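Local coordinates for Rho guanine nucleotide exchange factor TIAM2 (PDB 3A8P), which activates the small GTPase RAC1 by stimulating GDP-GTP exchange, and is seen here as its PHCCEx domain, a module that binds proteins and membranes, at residues 150-153 / 154-158; 107-110 / 111-115; 94-97 / 98-102; 125-128 / 129-133. One frame throughout, in Å; residues are numbered along the deposited sequence.

Interaction 1: residues 150-153 / 154-158; sequences KIDM and DSKMK
Met153 and Met157, one turn apart on helix 136-165, meet through their thioether ends. Residues 150-158 lie in the CC-Ex region, where this helix packs against helix 171-206, most of which is predicted to be coiled coil. Met153 CE lies 3.3 Å from Met157 SD. A bend at chi2 (69°) turns the Met153 tail along the helix toward the next turn. Beside this pair runs a charged one. Lys156 stretches out beyond CG and passes across the carboxylate of Asp152, so that CE is as near to OD1 as NZ is. The salt bridge from Lys156 NZ to Asp152 OD1 is 3.3 Å long, and its hydrogen bond is weak. Asp152, Met153 and Lys156 are at the surface. Ser155 adds a second grip on its turn. Its OG donates to Ile151 O at 2.6 Å from above the carbonyl plane, and Ser155 N reaches the same oxygen from the opposite face. Further out, Ile151 and Asp154 touch Phe191 of helix 171-206. Asp154 also touches Trp184, and so does Met157, which is only partly exposed. Regular backbone bonds keep the spacing: Met157 N donates to Met153 O at 3.0 Å, and the buried Asp154 donates from N to Lys150 O at 2.9 Å.

Interaction 2: residues 107-110 / 111-115; sequences TSQT and DLENW
Leu112 N, Glu113 N and Asn114 N donate to Ser108 O, Gln109 O and Thr110 O, the i to i+4 ladder of the first turn of helix 109-130. Ser108 is the N-cap. Its OG takes the bond from Asp111 N at 3.0 Å. A chi1 of 69° sets that hydroxyl between the backbone N and the carbonyl carbon, facing the first turn. Asp111 returns a bond to the incoming chain: Thr107 N donates to Asp111 OD2 at 3.0 Å, nearly straight at 168°, on the anti side and somewhat out of the carboxylate plane. This is the start of the C-terminal helix of the PH domain, which carries the tryptophan characteristic of that fold, Trp115. Asp111 OD2 lies in plane at the edge of the Trp115 ring. Asp111 OD1 makes a salt bridge to Lys13 on strand 11-26, and the same lysine forms a cation-pi contact with Trp115. With an alanine at Asp111, Lys13 would probably lose its charged mate and Thr107 N its acceptor. On the outer side Gln109 crosses Glu113. Gln109 NE2 donates to Glu113 OE2 at 2.7 Å, within the amide plane and onto the anti lone pair. The two flat groups are turned 50° apart.

Interaction 3: residues 94-97 / 98-102; sequences LSNS and CGDVY
Two backbone bonds join Leu94 and Tyr102 as an antiparallel hydrogen-bonded pair of the beta hairpin formed by strands 91-95 and 101-105. Tyr102 N donates to Leu94 O at 2.7 Å. The two side chains lie side by side on one face of the sheet, Leu94 CD2 4.0 Å from Tyr102 CD2. Ser95 and Val101, the next pair, turn to the opposite face.

The tight part runs from this pair to the buried Asn96. Asn96 N donates to Asp100 O at 3.0 Å. Its CG stands between the backbone N and the carbonyl carbon (chi1 58°), which turns the amide in over the loop. Asn96 OD1 accepts from Cys98 N at 2.7 Å, an Asx turn, and from Asp100 N at 3.0 Å, the donors on opposite faces of its plane. Asn96 ND2 donates to Asp100 OD2 at 3.2 Å and lies in plane at the edge of the Tyr102 ring. An alanine at Asn96 would probably leave Cys98 N and Asp100 N without this shared acceptor.

The loose, solvent side is at exposed Cys98 and partly exposed Ser97. Gly99 is buried; at its positive phi a CB would jam against Cys98 O. A water bridges the loop, 2.6 Å from Asn96 O and 3.0 Å from Asp100 O, with a weak bond from Gly99 N.

Leu94 and Tyr102 pack on Leu72 of strand 70-73, and Asp100 OD1 bonds to Thr24 OG1 on strand 11-26. On the other face Ser95 OG bonds to His240 of helix 236-245, and Val101 touches Ala241.

Interaction 4: residues 125-128 / 129-133; sequences SLFA and KKHGK
Over one face of the Phe127 ring, toward its rim, sits His131 CE1, 3.4 Å from Phe127 CE1. The two rings form an oblique pair. Their planes make an angle of 40° and the centroids are 4.3 Å apart. Phe127 has CG anti to its N (chi1 -178°), which swings the ring along the helix toward the histidine. A bent hydrogen bond restrains the turn of the imidazole. His131 ND1 donates to Phe127 O at 3.0 Å, and His131 N reaches the same oxygen from the other side of the carbonyl plane. The ND1 bond has an angle of 137°, with the oxygen tilted from the imidazole plane. Both rings also touch Leu139 of helix 136-165, so the pair lies where that helix packs against helix 109-130. On another side Leu126 CD1 meets the bent Lys129 chain at CE, 3.5 Å away. At His131 the chain leaves helical geometry. Lys133 N donates to Ala128 O at 3.0 Å, and Gly132 N donates to Lys129 O at 3.1 Å. With Gly132 at positive phi as the C-prime residue, this is a Schellman motif that ends helix 109-130.

Interactions 2 and 4 stand at the two ends of helix 109-130, with centres about 26 Å apart. The first starts the helix with a serine cap and charged groups at the surface; the second ends it with a Schellman motif and a partly buried ring pair. Interaction 3 lies deepest, its centre about 6 Å from the centre of the chain, and is a hairpin turn organised by one amide. It shares the PH range with interaction 2. Interaction 1 is a surface contact within the CC-Ex range, on helix 136-165, whose earlier part packs against interaction 4. Its chemistry is mid-helix: thioethers and a salt bridge with a weak hydrogen bond, with no helix end or turn to shape.

Interaction 1: residues 150-153 / 154-158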
# COMPACT_ATOMS: atom_id res chain seq x y z
N LYS A 150 11.22 9.15 13.18
CA LYS A 150 10.22 10.16 12.84
C LYS A 150 8.89 9.89 13.55
O LYS A 150 8.18 10.82 13.93
CB LYS A 150 9.99 10.20 11.33
CG LYS A 150 11.20 10.68 10.55
CD LYS A 150 10.89 10.80 9.09
CE LYS A 150 12.06 11.35 8.31
NZ LYS A 150 11.66 11.56 6.90
N ILE A 151 8.56 8.62 13.72
CA ILE A 151 7.33 8.25 14.39
C ILE A 151 7.43 8.66 15.86
O ILE A 151 6.49 9.19 16.43
CB ILE A 151 7.08 6.73 14.26
CG1 ILE A 151 6.59 6.42 12.84
CG2 ILE A 151 6.10 6.26 15.33
CD1 ILE A 151 6.60 4.94 12.49
N ASP A 152 8.59 8.41 16.45
CA ASP A 152 8.81 8.76 17.85
C ASP A 152 8.73 10.26 18.04
O ASP A 152 8.08 10.74 18.97
CB ASP A 152 10.17 8.24 18.32
CG ASP A 152 10.52 8.70 19.71
OD1 ASP A 152 11.08 9.80 19.86
OD2 ASP A 152 10.21 7.96 20.68
N MET A 153 9.38 11.00 17.15
CA MET A 153 9.41 12.46 17.19
C MET A 153 8.03 13.09 17.00
O MET A 153 7.61 13.95 17.78
CB MET A 153 10.37 12.98 16.11
CG MET A 153 10.36 14.50 15.89
SD MET A 153 11.06 15.47 17.25
CE MET A 153 10.16 17.04 17.02
N ASP A 154 7.31 12.65 15.97
CA ASP A 154 5.99 13.18 15.68
C ASP A 154 4.94 12.75 16.70
O ASP A 154 3.95 13.46 16.91
CB ASP A 154 5.57 12.80 14.26
CG ASP A 154 6.15 13.74 13.20
OD1 ASP A 154 7.25 14.29 13.43
OD2 ASP A 154 5.53 13.93 12.15
N SER A 155 5.13 11.60 17.34
CA SER A 155 4.20 11.13 18.35
C SER A 155 4.31 12.09 19.54
O SER A 155 3.31 12.48 20.13
CB SER A 155 4.53 9.71 18.81
OG SER A 155 4.31 8.77 17.78
N LYS A 156 5.54 12.45 19.88
CA LYS A 156 5.77 13.37 20.99
C LYS A 156 5.23 14.76 20.67
O LYS A 156 4.64 15.41 21.54
CB LYS A 156 7.27 13.46 21.32
CG LYS A 156 7.83 12.17 21.90
CD LYS A 156 9.34 12.26 22.13
CE LYS A 156 9.90 10.96 22.68
NZ LYS A 156 11.38 11.06 22.92
N MET A 157 5.42 15.22 19.44
CA MET A 157 4.92 16.54 19.06
C MET A 157 3.41 16.58 19.19
O MET A 157 2.84 17.58 19.65
CB MET A 157 5.31 16.87 17.61
CG MET A 157 6.80 17.09 17.39
SD MET A 157 7.47 18.35 18.50
CE MET A 157 8.22 17.29 19.74
N LYS A 158 2.76 15.49 18.78
CA LYS A 158 1.31 15.37 18.83
C LYS A 158 0.79 15.45 20.26
O LYS A 158 -0.25 16.07 20.51
CB LYS A 158 0.85 14.06 18.18
CG LYS A 158 -0.66 13.90 18.11
CD LYS A 158 -1.04 12.70 17.24
CE LYS A 158 -2.54 12.44 17.24
NZ LYS A 158 -3.01 11.81 18.51

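Interaction 2: residues 107-110 / 111-115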
# COMPACT_ATOMS: atom_id res chain seq x y z
N THR A 107 -2.55 -19.06 -9.37
CA THR A 107 -2.96 -20.42 -9.69
C THR A 107 -2.73 -21.39 -8.54
O THR A 107 -3.18 -22.53 -8.58
CB THR A 107 -2.21 -20.96 -10.92
OG1 THR A 107 -0.82 -21.13 -10.59
CG2 THR A 107 -2.32 -19.98 -12.08
N SER A 108 -2.05 -20.92 -7.50
CA SER A 108 -1.75 -21.75 -6.33
C SER A 108 -1.15 -20.86 -5.25
O SER A 108 -0.83 -19.70 -5.51
CB SER A 108 -0.75 -22.84 -6.70
OG SER A 108 0.54 -22.29 -6.95
N GLN A 109 -0.99 -21.41 -4.05
CA GLN A 109 -0.40 -20.65 -2.95
C GLN A 109 1.04 -20.32 -3.30
O GLN A 109 1.50 -19.21 -3.05
CB GLN A 109 -0.45 -21.46 -1.65
CG GLN A 109 0.31 -20.84 -0.46
CD GLN A 109 -0.14 -19.42 -0.11
OE1 GLN A 109 -1.33 -19.09 -0.19
NE2 GLN A 109 0.81 -18.58 0.31
N THR A 110 1.74 -21.28 -3.89
CA THR A 110 3.14 -21.06 -4.29
C THR A 110 3.21 -19.96 -5.35
O THR A 110 4.08 -19.09 -5.30
CB THR A 110 3.78 -22.34 -4.87
OG1 THR A 110 3.83 -23.35 -3.86
CG2 THR A 110 5.19 -22.04 -5.36
N ASP A 111 2.30 -20.01 -6.31
CA ASP A 111 2.29 -19.01 -7.37
C ASP A 111 2.02 -17.63 -6.76
O ASP A 111 2.66 -16.64 -7.14
CB ASP A 111 1.22 -19.36 -8.40
CG ASP A 111 1.26 -18.46 -9.62
OD1 ASP A 111 2.34 -18.30 -10.22
OD2 ASP A 111 0.20 -17.90 -9.97
N LEU A 112 1.11 -17.56 -5.79
CA LEU A 112 0.80 -16.28 -5.13
C LEU A 112 2.06 -15.72 -4.46
O LEU A 112 2.37 -14.54 -4.59
CB LEU A 112 -0.32 -16.47 -4.09
CG LEU A 112 -0.71 -15.27 -3.22
CD1 LEU A 112 -2.14 -15.44 -2.73
CD2 LEU A 112 0.24 -15.15 -2.02
N GLU A 113 2.78 -16.58 -3.74
CA GLU A 113 3.99 -16.14 -3.06
C GLU A 113 5.04 -15.68 -4.06
O GLU A 113 5.76 -14.71 -3.80
CB GLU A 113 4.57 -17.27 -2.20
CG GLU A 113 3.75 -17.57 -0.96
CD GLU A 113 4.18 -18.86 -0.29
OE1 GLU A 113 5.39 -19.16 -0.31
OE2 GLU A 113 3.31 -19.56 0.26
N ASN A 114 5.13 -16.36 -5.19
CA ASN A 114 6.10 -15.97 -6.20
C ASN A 114 5.78 -14.58 -6.77
O ASN A 114 6.69 -13.80 -7.04
CB ASN A 114 6.16 -17.01 -7.33
CG ASN A 114 6.81 -18.31 -6.88
OD1 ASN A 114 7.58 -18.34 -5.92
ND2 ASN A 114 6.51 -19.40 -7.59
N TRP A 115 4.49 -14.30 -6.96
CA TRP A 115 4.04 -13.00 -7.49
C TRP A 115 4.32 -11.88 -6.50
O TRP A 115 4.82 -10.81 -6.87
CB TRP A 115 2.55 -13.03 -7.80
CG TRP A 115 2.23 -13.52 -9.19
CD1 TRP A 115 1.66 -14.72 -9.53
CD2 TRP A 115 2.47 -12.82 -10.42
NE1 TRP A 115 1.54 -14.81 -10.90
CE2 TRP A 115 2.03 -13.66 -11.47
CE3 TRP A 115 3.03 -11.57 -10.73
CZ2 TRP A 115 2.12 -13.29 -12.82
CZ3 TRP A 115 3.12 -11.20 -12.08
CH2 TRP A 115 2.66 -12.06 -13.10

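Interaction 3: residues 94-97 / 98-102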
# COMPACT_ATOMS: atom_id res chain seq x y z
N LEU A 94 -3.11 -5.83 -4.61
CA LEU A 94 -2.09 -4.81 -4.85
C LEU A 94 -2.69 -3.42 -4.73
O LEU A 94 -3.72 -3.12 -5.34
CB LEU A 94 -1.47 -4.96 -6.24
CG LEU A 94 -0.33 -3.96 -6.52
CD1 LEU A 94 0.69 -4.58 -7.46
CD2 LEU A 94 -0.89 -2.66 -7.09
N SER A 95 -2.06 -2.58 -3.92
CA SER A 95 -2.48 -1.20 -3.76
C SER A 95 -1.29 -0.39 -4.25
O SER A 95 -0.17 -0.56 -3.76
CB SER A 95 -2.82 -0.88 -2.29
OG SER A 95 -1.80 -1.27 -1.39
N ASN A 96 -1.51 0.46 -5.25
CA ASN A 96 -0.42 1.26 -5.80
C ASN A 96 -0.24 2.54 -5.01
O ASN A 96 -0.82 2.71 -3.94
CB ASN A 96 -0.67 1.60 -7.28
CG ASN A 96 -1.97 2.35 -7.50
OD1 ASN A 96 -2.39 3.16 -6.68
ND2 ASN A 96 -2.61 2.10 -8.63
N SER A 97 0.58 3.44 -5.54
CA SER A 97 0.86 4.71 -4.90
C SER A 97 -0.08 5.84 -5.32
O SER A 97 0.19 7.00 -5.04
CB SER A 97 2.30 5.14 -5.21
OG SER A 97 2.49 5.26 -6.61
N CYS A 98 -1.18 5.50 -5.99
CA CYS A 98 -2.12 6.50 -6.46
C CYS A 98 -3.51 6.43 -5.85
O CYS A 98 -4.39 7.22 -6.19
CB CYS A 98 -2.24 6.41 -7.99
SG CYS A 98 -0.67 6.57 -8.86
N GLY A 99 -3.73 5.48 -4.94
CA GLY A 99 -5.04 5.36 -4.33
C GLY A 99 -5.85 4.25 -4.95
O GLY A 99 -7.04 4.08 -4.65
N ASP A 100 -5.23 3.47 -5.83
CA ASP A 100 -5.93 2.36 -6.47
C ASP A 100 -5.62 1.03 -5.78
O ASP A 100 -4.51 0.80 -5.31
CB ASP A 100 -5.54 2.28 -7.95
CG ASP A 100 -5.85 3.55 -8.71
OD1 ASP A 100 -7.05 3.92 -8.79
OD2 ASP A 100 -4.90 4.19 -9.21
N VAL A 101 -6.64 0.17 -5.72
CA VAL A 101 -6.50 -1.15 -5.12
C VAL A 101 -7.00 -2.18 -6.13
O VAL A 101 -8.03 -1.98 -6.78
CB VAL A 101 -7.31 -1.26 -3.81
CG1 VAL A 101 -7.10 -2.62 -3.17
CG2 VAL A 101 -6.88 -0.15 -2.84
N TYR A 102 -6.26 -3.27 -6.27
CA TYR A 102 -6.59 -4.32 -7.23
C TYR A 102 -6.54 -5.71 -6.61
O TYR A 102 -5.77 -5.97 -5.68
CB TYR A 102 -5.61 -4.30 -8.39
CG TYR A 102 -5.49 -2.96 -9.09
CD1 TYR A 102 -6.38 -2.60 -10.11
CD2 TYR A 102 -4.52 -2.04 -8.71
CE1 TYR A 102 -6.28 -1.36 -10.73
CE2 TYR A 102 -4.42 -0.81 -9.32
CZ TYR A 102 -5.30 -0.47 -10.34
OH TYR A 102 -5.21 0.77 -10.94
O HOH W 1 -3.37 2.87 -3.50

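Interaction 4: residues 125-128 / 129-133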
# COMPACT_ATOMS: atom_id res chain seq x y z
N SER A 125 13.74 -2.62 -5.95
CA SER A 125 14.78 -2.34 -6.92
C SER A 125 14.66 -0.90 -7.43
O SER A 125 15.63 -0.15 -7.39
CB SER A 125 14.68 -3.33 -8.08
OG SER A 125 15.68 -3.08 -9.04
N LEU A 126 13.47 -0.54 -7.90
CA LEU A 126 13.24 0.81 -8.41
C LEU A 126 13.49 1.84 -7.31
O LEU A 126 14.12 2.88 -7.54
CB LEU A 126 11.80 0.94 -8.93
CG LEU A 126 11.44 2.26 -9.61
CD1 LEU A 126 12.38 2.50 -10.79
CD2 LEU A 126 9.99 2.23 -10.09
N PHE A 127 13.01 1.52 -6.11
CA PHE A 127 13.19 2.40 -4.95
C PHE A 127 14.68 2.70 -4.74
O PHE A 127 15.07 3.85 -4.59
CB PHE A 127 12.60 1.72 -3.71
CG PHE A 127 12.68 2.56 -2.46
CD1 PHE A 127 11.82 3.63 -2.27
CD2 PHE A 127 13.63 2.28 -1.48
CE1 PHE A 127 11.89 4.41 -1.11
CE2 PHE A 127 13.71 3.05 -0.32
CZ PHE A 127 12.84 4.11 -0.14
N ALA A 128 15.50 1.65 -4.72
CA ALA A 128 16.93 1.82 -4.53
C ALA A 128 17.55 2.61 -5.68
O ALA A 128 18.44 3.43 -5.48
CB ALA A 128 17.61 0.45 -4.42
N LYS A 129 17.05 2.36 -6.89
CA LYS A 129 17.54 3.03 -8.07
C LYS A 129 17.27 4.54 -7.98
O LYS A 129 18.11 5.36 -8.37
CB LYS A 129 16.88 2.44 -9.32
CG LYS A 129 17.60 2.74 -10.62
CD LYS A 129 17.00 1.95 -11.78
CE LYS A 129 15.61 2.46 -12.15
NZ LYS A 129 15.64 3.88 -12.64
N LYS A 130 16.10 4.90 -7.46
CA LYS A 130 15.75 6.31 -7.32
C LYS A 130 16.62 7.00 -6.28
O LYS A 130 16.89 8.20 -6.38
CB LYS A 130 14.27 6.47 -6.94
CG LYS A 130 13.31 6.05 -8.04
CD LYS A 130 11.88 6.44 -7.70
CE LYS A 130 11.70 7.96 -7.68
NZ LYS A 130 10.29 8.37 -7.43
N HIS A 131 17.06 6.26 -5.26
CA HIS A 131 17.91 6.85 -4.23
C HIS A 131 19.38 6.72 -4.59
O HIS A 131 20.25 7.03 -3.78
CB HIS A 131 17.65 6.18 -2.88
CG HIS A 131 16.33 6.53 -2.27
ND1 HIS A 131 15.13 6.27 -2.90
CD2 HIS A 131 16.02 7.12 -1.10
CE1 HIS A 131 14.14 6.68 -2.14
NE2 HIS A 131 14.65 7.20 -1.04
N GLY A 132 19.64 6.27 -5.82
CA GLY A 132 21.01 6.12 -6.28
C GLY A 132 21.87 5.19 -5.43
O GLY A 132 23.04 5.48 -5.18
N LYS A 133 21.29 4.07 -5.00
CA LYS A 133 22.00 3.09 -4.19
C LYS A 133 21.95 1.73 -4.88
O LYS A 133 21.00 1.43 -5.60
CB LYS A 133 21.36 2.97 -2.81
CG LYS A 133 21.12 4.29 -2.10
CD LYS A 133 22.40 4.93 -1.62
CE LYS A 133 22.11 6.22 -0.87
NZ LYS A 133 23.33 6.80 -0.26